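Local coordinates for NADH:ubiquinone oxidoreductase, Na translocating, C subunit (Parabacteroides distasonis, PDB 3LWX), which is probably the C subunit of a sodium-translocating membrane complex and carries a domain of the FMN-binding family, at residues L46-E49 with N50-V54; D181-L184 with F185-S189; D13-K16 with R17-L21. All coordinates share one frame; numbering follows the deposited sequence.

Contact 1: residues L46-E49 with N50-V54; sequences LVNE and NGEKV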
loop_
_atom_site.group_PDB
_atom_site.type_symbol
_atom_site.label_atom_id
_atom_site.label_comp_id
_atom_site.label_asym_id
_atom_site.label_seq_id
_atom_site.Cartn_x
_atom_site.Cartn_y
_atom_site.Cartn_z
ATOM N N LEU A 46 -0.941 5.437 13.699
ATOM C CA LEU A 46 -0.249 4.174 13.819
ATOM C C LEU A 46 -1.098 3.222 14.649
ATOM O O LEU A 46 -1.757 3.645 15.609
ATOM C CB LEU A 46 1.101 4.351 14.519
ATOM C CG LEU A 46 2.110 5.206 13.761
ATOM C CD1 LEU A 46 3.295 5.528 14.654
ATOM C CD2 LEU A 46 2.588 4.511 12.499
ATOM N N VAL A 47 -1.083 1.949 14.270
ATOM C CA VAL A 47 -1.638 0.891 15.091
ATOM C C VAL A 47 -0.534 -0.098 15.450
ATOM O O VAL A 47 0.484 -0.218 14.763
ATOM C CB VAL A 47 -2.825 0.132 14.432
ATOM C CG1 VAL A 47 -3.946 1.118 14.133
ATOM C CG2 VAL A 47 -2.407 -0.640 13.171
ATOM N N ASN A 48 -0.731 -0.774 16.568
ATOM C CA ASN A 48 0.130 -1.874 16.950
ATOM C C ASN A 48 -0.452 -3.193 16.397
ATOM O O ASN A 48 -1.474 -3.213 15.706
ATOM C CB ASN A 48 0.386 -1.896 18.467
ATOM C CG ASN A 48 -0.864 -2.152 19.281
ATOM O OD1 ASN A 48 -1.848 -2.685 18.780
ATOM N ND2 ASN A 48 -0.817 -1.811 20.565
ATOM N N GLU A 49 0.209 -4.306 16.707
ATOM C CA GLU A 49 -0.211 -5.610 16.196
ATOM C C GLU A 49 -1.556 -6.075 16.745
ATOM O O GLU A 49 -2.131 -7.012 16.229
ATOM C CB GLU A 49 0.854 -6.688 16.462
ATOM C CG GLU A 49 1.189 -7.004 17.911
ATOM C CD GLU A 49 2.349 -6.185 18.472
ATOM O OE1 GLU A 49 2.229 -4.944 18.577
ATOM O OE2 GLU A 49 3.378 -6.803 18.840
ATOM N N ASN A 50 -2.022 -5.431 17.811
ATOM C CA ASN A 50 -3.308 -5.745 18.383
ATOM C C ASN A 50 -4.409 -4.824 17.842
ATOM O O ASN A 50 -5.558 -4.938 18.262
ATOM C CB ASN A 50 -3.222 -5.687 19.904
ATOM C CG ASN A 50 -2.317 -6.765 20.458
ATOM O OD1 ASN A 50 -1.529 -6.529 21.376
ATOM N ND2 ASN A 50 -2.396 -7.949 19.875
ATOM N N GLY A 51 -4.080 -3.955 16.885
ATOM C CA GLY A 51 -5.062 -3.059 16.281
ATOM C C GLY A 51 -5.355 -1.798 17.074
ATOM O O GLY A 51 -6.267 -1.051 16.733
ATOM N N GLU A 52 -4.589 -1.560 18.124
ATOM C CA GLU A 52 -4.791 -0.390 18.965
ATOM C C GLU A 52 -4.043 0.803 18.412
ATOM O O GLU A 52 -2.963 0.645 17.841
ATOM C CB GLU A 52 -4.287 -0.706 20.363
ATOM C CG GLU A 52 -5.011 -1.864 21.011
ATOM C CD GLU A 52 -4.299 -2.415 22.224
ATOM O OE1 GLU A 52 -3.070 -2.292 22.343
ATOM O OE2 GLU A 52 -4.984 -3.036 23.055
ATOM N N LYS A 53 -4.596 2.002 18.588
ATOM C CA LYS A 53 -3.911 3.210 18.139
ATOM C C LYS A 53 -2.788 3.554 19.085
ATOM O O LYS A 53 -2.966 3.542 20.311
ATOM C CB LYS A 53 -4.857 4.375 18.114
ATOM C CG LYS A 53 -5.954 4.213 17.156
ATOM C CD LYS A 53 -6.797 5.482 17.046
ATOM C CE LYS A 53 -7.929 5.305 16.102
ATOM N NZ LYS A 53 -8.996 4.457 16.711
ATOM N N VAL A 54 -1.638 3.879 18.525
ATOM C CA VAL A 54 -0.457 4.192 19.318
ATOM C C VAL A 54 0.084 5.531 18.831
ATOM O O VAL A 54 -0.033 5.870 17.657
ATOM C CB VAL A 54 0.588 3.056 19.272
ATOM C CG1 VAL A 54 -0.022 1.779 19.860
ATOM C CG2 VAL A 54 1.092 2.841 17.853
HETATM O O HOH W 1 -0.565 7.614 15.651
HETATM O O HOH W 2 0.242 -4.904 20.364
#

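Contact 2: residues D181-L184 with F185-S189; sequences DEML and FNSLS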
loop_
_atom_site.group_PDB
_atom_site.type_symbol
_atom_site.label_atom_id
_atom_site.label_comp_id
_atom_site.label_asym_id
_atom_site.label_seq_id
_atom_site.Cartn_x
_atom_site.Cartn_y
_atom_site.Cartn_z
ATOM N N ASP A 181 3.947 -10.499 -3.847
ATOM C CA ASP A 181 3.070 -11.438 -3.148
ATOM C C ASP A 181 3.475 -11.527 -1.662
ATOM O O ASP A 181 2.642 -11.410 -0.735
ATOM C CB ASP A 181 3.179 -12.794 -3.856
ATOM C CG ASP A 181 2.163 -13.832 -3.385
ATOM O OD1 ASP A 181 1.744 -13.821 -2.224
ATOM O OD2 ASP A 181 1.764 -14.652 -4.221
ATOM N N GLU A 182 4.760 -11.734 -1.422
ATOM C CA GLU A 182 5.279 -11.849 -0.065
ATOM C C GLU A 182 5.129 -10.540 0.702
ATOM O O GLU A 182 4.778 -10.548 1.879
ATOM C CB GLU A 182 6.723 -12.305 -0.154
ATOM C CG GLU A 182 6.823 -13.738 -0.668
ATOM C CD GLU A 182 8.182 -14.160 -1.165
ATOM O OE1 GLU A 182 9.138 -13.375 -1.075
ATOM O OE2 GLU A 182 8.279 -15.283 -1.673
HETATM N N MSE A 183 5.405 -9.421 0.038
HETATM C CA MSE A 183 5.257 -8.100 0.644
HETATM C C MSE A 183 3.832 -7.872 1.114
HETATM O O MSE A 183 3.605 -7.365 2.216
HETATM C CB MSE A 183 5.648 -7.002 -0.355
HETATM C CG MSE A 183 5.256 -5.606 0.094
HETATM SE SE MSE A 183 6.118 -4.208 -0.889
HETATM C CE MSE A 183 5.304 -4.488 -2.589
ATOM N N LEU A 184 2.862 -8.212 0.276
ATOM C CA LEU A 184 1.468 -8.046 0.650
ATOM C C LEU A 184 1.134 -8.900 1.871
ATOM O O LEU A 184 0.547 -8.413 2.840
ATOM C CB LEU A 184 0.563 -8.413 -0.534
ATOM C CG LEU A 184 0.480 -7.400 -1.660
ATOM C CD1 LEU A 184 -0.019 -8.050 -2.940
ATOM C CD2 LEU A 184 -0.400 -6.230 -1.233
ATOM N N PHE A 185 1.487 -10.172 1.816
ATOM C CA PHE A 185 1.149 -11.044 2.935
ATOM C C PHE A 185 1.810 -10.591 4.226
ATOM O O PHE A 185 1.172 -10.484 5.274
ATOM C CB PHE A 185 1.528 -12.494 2.605
ATOM C CG PHE A 185 1.186 -13.465 3.698
ATOM C CD1 PHE A 185 2.089 -13.726 4.717
ATOM C CD2 PHE A 185 -0.042 -14.116 3.721
ATOM C CE1 PHE A 185 1.775 -14.610 5.734
ATOM C CE2 PHE A 185 -0.364 -14.997 4.732
ATOM C CZ PHE A 185 0.542 -15.249 5.736
ATOM N N ASN A 186 3.120 -10.350 4.159
ATOM C CA ASN A 186 3.875 -10.003 5.365
ATOM C C ASN A 186 3.487 -8.632 5.909
ATOM O O ASN A 186 3.370 -8.448 7.114
ATOM C CB ASN A 186 5.372 -10.049 5.080
ATOM C CG ASN A 186 5.889 -11.449 4.852
ATOM O OD1 ASN A 186 5.377 -12.415 5.421
ATOM N ND2 ASN A 186 6.944 -11.562 4.041
ATOM N N SER A 187 3.246 -7.687 5.016
ATOM C CA SER A 187 2.895 -6.336 5.460
ATOM C C SER A 187 1.471 -6.299 6.014
ATOM O O SER A 187 1.209 -5.725 7.081
ATOM C CB SER A 187 3.001 -5.330 4.331
ATOM O OG SER A 187 4.331 -5.206 3.844
ATOM N N LEU A 188 0.535 -6.896 5.286
ATOM C CA LEU A 188 -0.859 -6.883 5.726
ATOM C C LEU A 188 -1.057 -7.677 7.012
ATOM O O LEU A 188 -1.966 -7.373 7.792
ATOM C CB LEU A 188 -1.801 -7.366 4.621
ATOM C CG LEU A 188 -1.908 -6.471 3.399
ATOM C CD1 LEU A 188 -2.711 -7.171 2.297
ATOM C CD2 LEU A 188 -2.550 -5.129 3.765
ATOM N N SER A 189 -0.198 -8.668 7.271
ATOM C CA SER A 189 -0.301 -9.457 8.502
ATOM C C SER A 189 -0.292 -8.539 9.722
ATOM O O SER A 189 -1.005 -8.779 10.691
ATOM C CB SER A 189 0.827 -10.485 8.602
ATOM O OG SER A 189 0.615 -11.578 7.727
#

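Contact 3: residues D13-K16 with R17-L21; sequences DNDK and RQQIL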
loop_
_atom_site.group_PDB
_atom_site.type_symbol
_atom_site.label_atom_id
_atom_site.label_comp_id
_atom_site.label_asym_id
_atom_site.label_seq_id
_atom_site.Cartn_x
_atom_site.Cartn_y
_atom_site.Cartn_z
ATOM N N ASP A 13 7.993 14.377 0.568
ATOM C CA ASP A 13 6.668 14.270 1.167
ATOM C C ASP A 13 5.586 14.314 0.092
ATOM O O ASP A 13 4.625 13.560 0.151
ATOM C CB ASP A 13 6.427 15.383 2.178
ATOM C CG ASP A 13 7.212 15.218 3.471
ATOM O OD1 ASP A 13 7.824 14.151 3.706
ATOM O OD2 ASP A 13 7.183 16.200 4.248
ATOM N N ASN A 14 5.742 15.176 -0.901
ATOM C CA ASN A 14 4.756 15.218 -1.977
ATOM C C ASN A 14 4.746 13.927 -2.802
ATOM O O ASN A 14 3.686 13.485 -3.212
ATOM C CB ASN A 14 4.929 16.485 -2.822
ATOM C CG ASN A 14 4.335 17.701 -2.124
ATOM O OD1 ASN A 14 3.269 17.597 -1.495
ATOM N ND2 ASN A 14 4.973 18.863 -2.280
ATOM N N ASP A 15 5.913 13.320 -3.007
ATOM C CA ASP A 15 6.004 12.030 -3.676
ATOM C C ASP A 15 5.232 10.981 -2.863
ATOM O O ASP A 15 4.427 10.234 -3.420
ATOM C CB ASP A 15 7.480 11.683 -3.874
ATOM C CG ASP A 15 7.732 10.398 -4.644
ATOM O OD1 ASP A 15 6.811 9.747 -5.144
ATOM O OD2 ASP A 15 8.933 10.054 -4.792
ATOM N N LYS A 16 5.448 10.935 -1.548
ATOM C CA LYS A 16 4.710 10.002 -0.702
ATOM C C LYS A 16 3.202 10.274 -0.768
ATOM O O LYS A 16 2.404 9.331 -0.838
ATOM C CB LYS A 16 5.253 10.044 0.727
ATOM C CG LYS A 16 4.518 9.136 1.685
ATOM C CD LYS A 16 5.245 8.975 3.004
ATOM C CE LYS A 16 4.517 8.076 3.987
ATOM N NZ LYS A 16 5.398 7.696 5.143
ATOM N N ARG A 17 2.805 11.552 -0.698
ATOM C CA ARG A 17 1.389 11.902 -0.833
ATOM C C ARG A 17 0.822 11.396 -2.146
ATOM O O ARG A 17 -0.280 10.849 -2.175
ATOM C CB ARG A 17 1.170 13.413 -0.765
ATOM C CG ARG A 17 1.461 14.042 0.581
ATOM C CD ARG A 17 1.075 15.514 0.595
ATOM N NE ARG A 17 1.390 16.132 1.889
ATOM C CZ ARG A 17 2.468 16.879 2.156
ATOM N NH1 ARG A 17 3.356 17.187 1.218
ATOM N NH2 ARG A 17 2.652 17.351 3.382
ATOM N N GLN A 18 1.580 11.562 -3.239
ATOM C CA GLN A 18 1.142 11.062 -4.549
ATOM C C GLN A 18 0.937 9.547 -4.540
ATOM O O GLN A 18 -0.020 9.055 -5.134
ATOM C CB GLN A 18 2.120 11.441 -5.663
ATOM C CG GLN A 18 2.134 12.884 -6.042
ATOM C CD GLN A 18 3.249 13.150 -7.032
ATOM O OE1 GLN A 18 4.417 13.088 -6.688
ATOM N NE2 GLN A 18 2.892 13.401 -8.270
ATOM N N GLN A 19 1.849 8.811 -3.897
ATOM C CA GLN A 19 1.742 7.352 -3.812
ATOM C C GLN A 19 0.474 6.936 -3.059
ATOM O O GLN A 19 -0.272 6.050 -3.483
ATOM C CB GLN A 19 2.966 6.780 -3.118
ATOM C CG GLN A 19 4.256 6.932 -3.906
ATOM C CD GLN A 19 5.467 6.624 -3.054
ATOM O OE1 GLN A 19 5.525 5.605 -2.369
ATOM N NE2 GLN A 19 6.447 7.519 -3.088
ATOM N N ILE A 20 0.251 7.550 -1.902
ATOM C CA ILE A 20 -0.932 7.287 -1.101
ATOM C C ILE A 20 -2.189 7.618 -1.918
ATOM O O ILE A 20 -3.144 6.828 -1.945
ATOM C CB ILE A 20 -0.847 8.076 0.220
ATOM C CG1 ILE A 20 0.257 7.474 1.097
ATOM C CG2 ILE A 20 -2.191 8.052 0.947
ATOM C CD1 ILE A 20 0.595 8.287 2.334
ATOM N N LEU A 21 -2.192 8.779 -2.565
ATOM C CA LEU A 21 -3.335 9.141 -3.394
ATOM C C LEU A 21 -3.569 8.140 -4.538
ATOM O O LEU A 21 -4.723 7.785 -4.826
ATOM C CB LEU A 21 -3.178 10.569 -3.923
ATOM C CG LEU A 21 -3.373 11.656 -2.869
ATOM C CD1 LEU A 21 -2.867 12.991 -3.406
ATOM C CD2 LEU A 21 -4.824 11.741 -2.422
HETATM O O HOH W 3 5.627 18.269 3.522
HETATM O O HOH W 4 4.993 10.182 -7.318
#

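Contact 1: residues L46-E49 with N50-V54
Asn48 and Glu52 meet across the turn of a β-hairpin, in which strand 41-48 folds back through a type I β turn with a G1 bulge, Asn48 to Gly51, onto the short edge strand 53-54. The tight part is the turn itself. Gly51 N closes it by donating to Asn48 O (3.0 Å), and Asn48 N donates to Glu52 O. The backbone angles of Gly51 (82°/8°) would jam a CB against the preceding carbonyl O. With CG lodged between the backbone N and the carbonyl carbon (chi1 65°), the Asn48 amide lies over the turn, where OD1 accepts two backbone N-H groups, from Asn50 N at 2.9 Å, which makes an Asx turn, and from Glu52 N at 3.0 Å. The two donors come from opposite faces of the amide plane, each well out of it, and together they fix the rotation of the group. Val47 faces Lys53 in an antiparallel non-hydrogen-bonded pair, with Val47 CA pressed to 3.1 Å from Glu52 O in a CH...O contact. Leu46 and Val54 share the other face of the hairpin, where Leu46 CB packs on Val54 CG2 (3.7 Å); both side chains also reach Gln71 at the neighbouring strand 71-79.

The solvent side is looser. A water bridges Leu46 N and Val54 O, and Glu49, in the conformer described, runs beside Asn50. Lys53 lies on the outside too, its cation set against the ring of Phe45. Glu52 is exposed as well, yet its carboxylate is held: Asn48 ND2, with the acceptor lying in its amide plane, donates almost straight (178°) to the anti side of Glu52 OE1 at 2.9 Å.

Contact 2: residues D181-L184 with F185-S189
Ser187 turns its hydroxyl back along the chain onto Met183. With OG anti to its own carbonyl carbon (chi1 -63°), the hydroxyl lies beside the backbone N, and both donate to the same acceptor: Ser187 N and Ser187 OG each stand 2.8 Å from Met183 O. They approach from opposite faces of the carbonyl plane, so this oxygen is gripped twice. Ser187 OG has a further bond with His90 N, which ties this turn to strand 82-92. The selenomethionine side chain of Met183 leaves in another direction; its CG passes 3.9 Å from Ser187 OG before the chain runs on to Leu89 and Leu98.

Leu184 and Leu188, one turn apart on helix 174-196, extend from the same flank, and their branches meet loosely, Leu184 CD2 to Leu188 CD1 at 4.3 Å. This flank is the buried side of a helix packed against the antiparallel sheet, and the segment belongs to the FMN-binding family region: both leucines lie on Ile102 of strand 97-104 and on Ser151.

The Phe185 ring stands on a more exposed side, where Asn186 OD1 approaches its edge in the ring plane. In one of two conformers of Ser189, its OG sits above a face of the ring, displaced toward the rim, and donates to Phe185 O. The ring also meets that of Phe149 with the planes at about 45°. In 181-184 the carboxylate of Asp181 is bound elsewhere, OD2 accepting from Val154 N and OD1 hydrogen-bonded to a glycerol.

Contact 3: residues D13-K16 with R17-L21
Gln19 reaches back one turn of helix 4-23 to Asp15. Its CB lies 3.5 Å from Lys16 O, and CG passes Asp15 O at 3.3 Å; that same Asp15 O accepts the helical bond from Gln19 N. The chain is extended beyond CG, which carries the amide out alongside the aspartate. At the tip Gln19 NE2 donates to Asp15 OD1 at 3.1 Å (159°), from well above the carboxylate plane, while the acceptor lies in the amide plane; the two planes are 66° apart. The other tip atom, OE1, accepts a weak bond from Trp99 NE1. A water joins Asp15 OD1 and, weakly, Gln18 OE1.

A side-chain bond of i to i+3 spacing lies further round the helix: in one of two conformers of Arg17, its NH1 donates to Asn14 OD1 through a bent bond.

Asn14 is buried against Ser30, Ala33 and Glu34 of helix 30-40. Lys16 donates to Phe59 O and lies on Tyr101 of strand 97-104, joined there by Gln19 and Ile20. Helix 4-23 is thus packed between helix 30-40 and the antiparallel sheet, with Gln19 also reaching Asp115 and Ser117 on strand 111-118.

In the fold
Contacts 2 and 3 lie within single helices on opposite sides of the chain's centre, about 21 Å apart between centres, yet both helices pack on strand 97-104. Contact 1 is part of the sheet on which they pack, at its edge strand, about 17 Å from the chain's centre, and its turn is exposed. Contacts 2 and 3 each set a buried face against the sheet and a more exposed one outward. The chemistry follows the place: buried leucines and a buried serine hydroxyl (Ser187) in 181-189, amide and charged side chains bridging successive turns in 13-21, and an asparagine bonded to backbone N-H groups in the hairpin turn of 46-54.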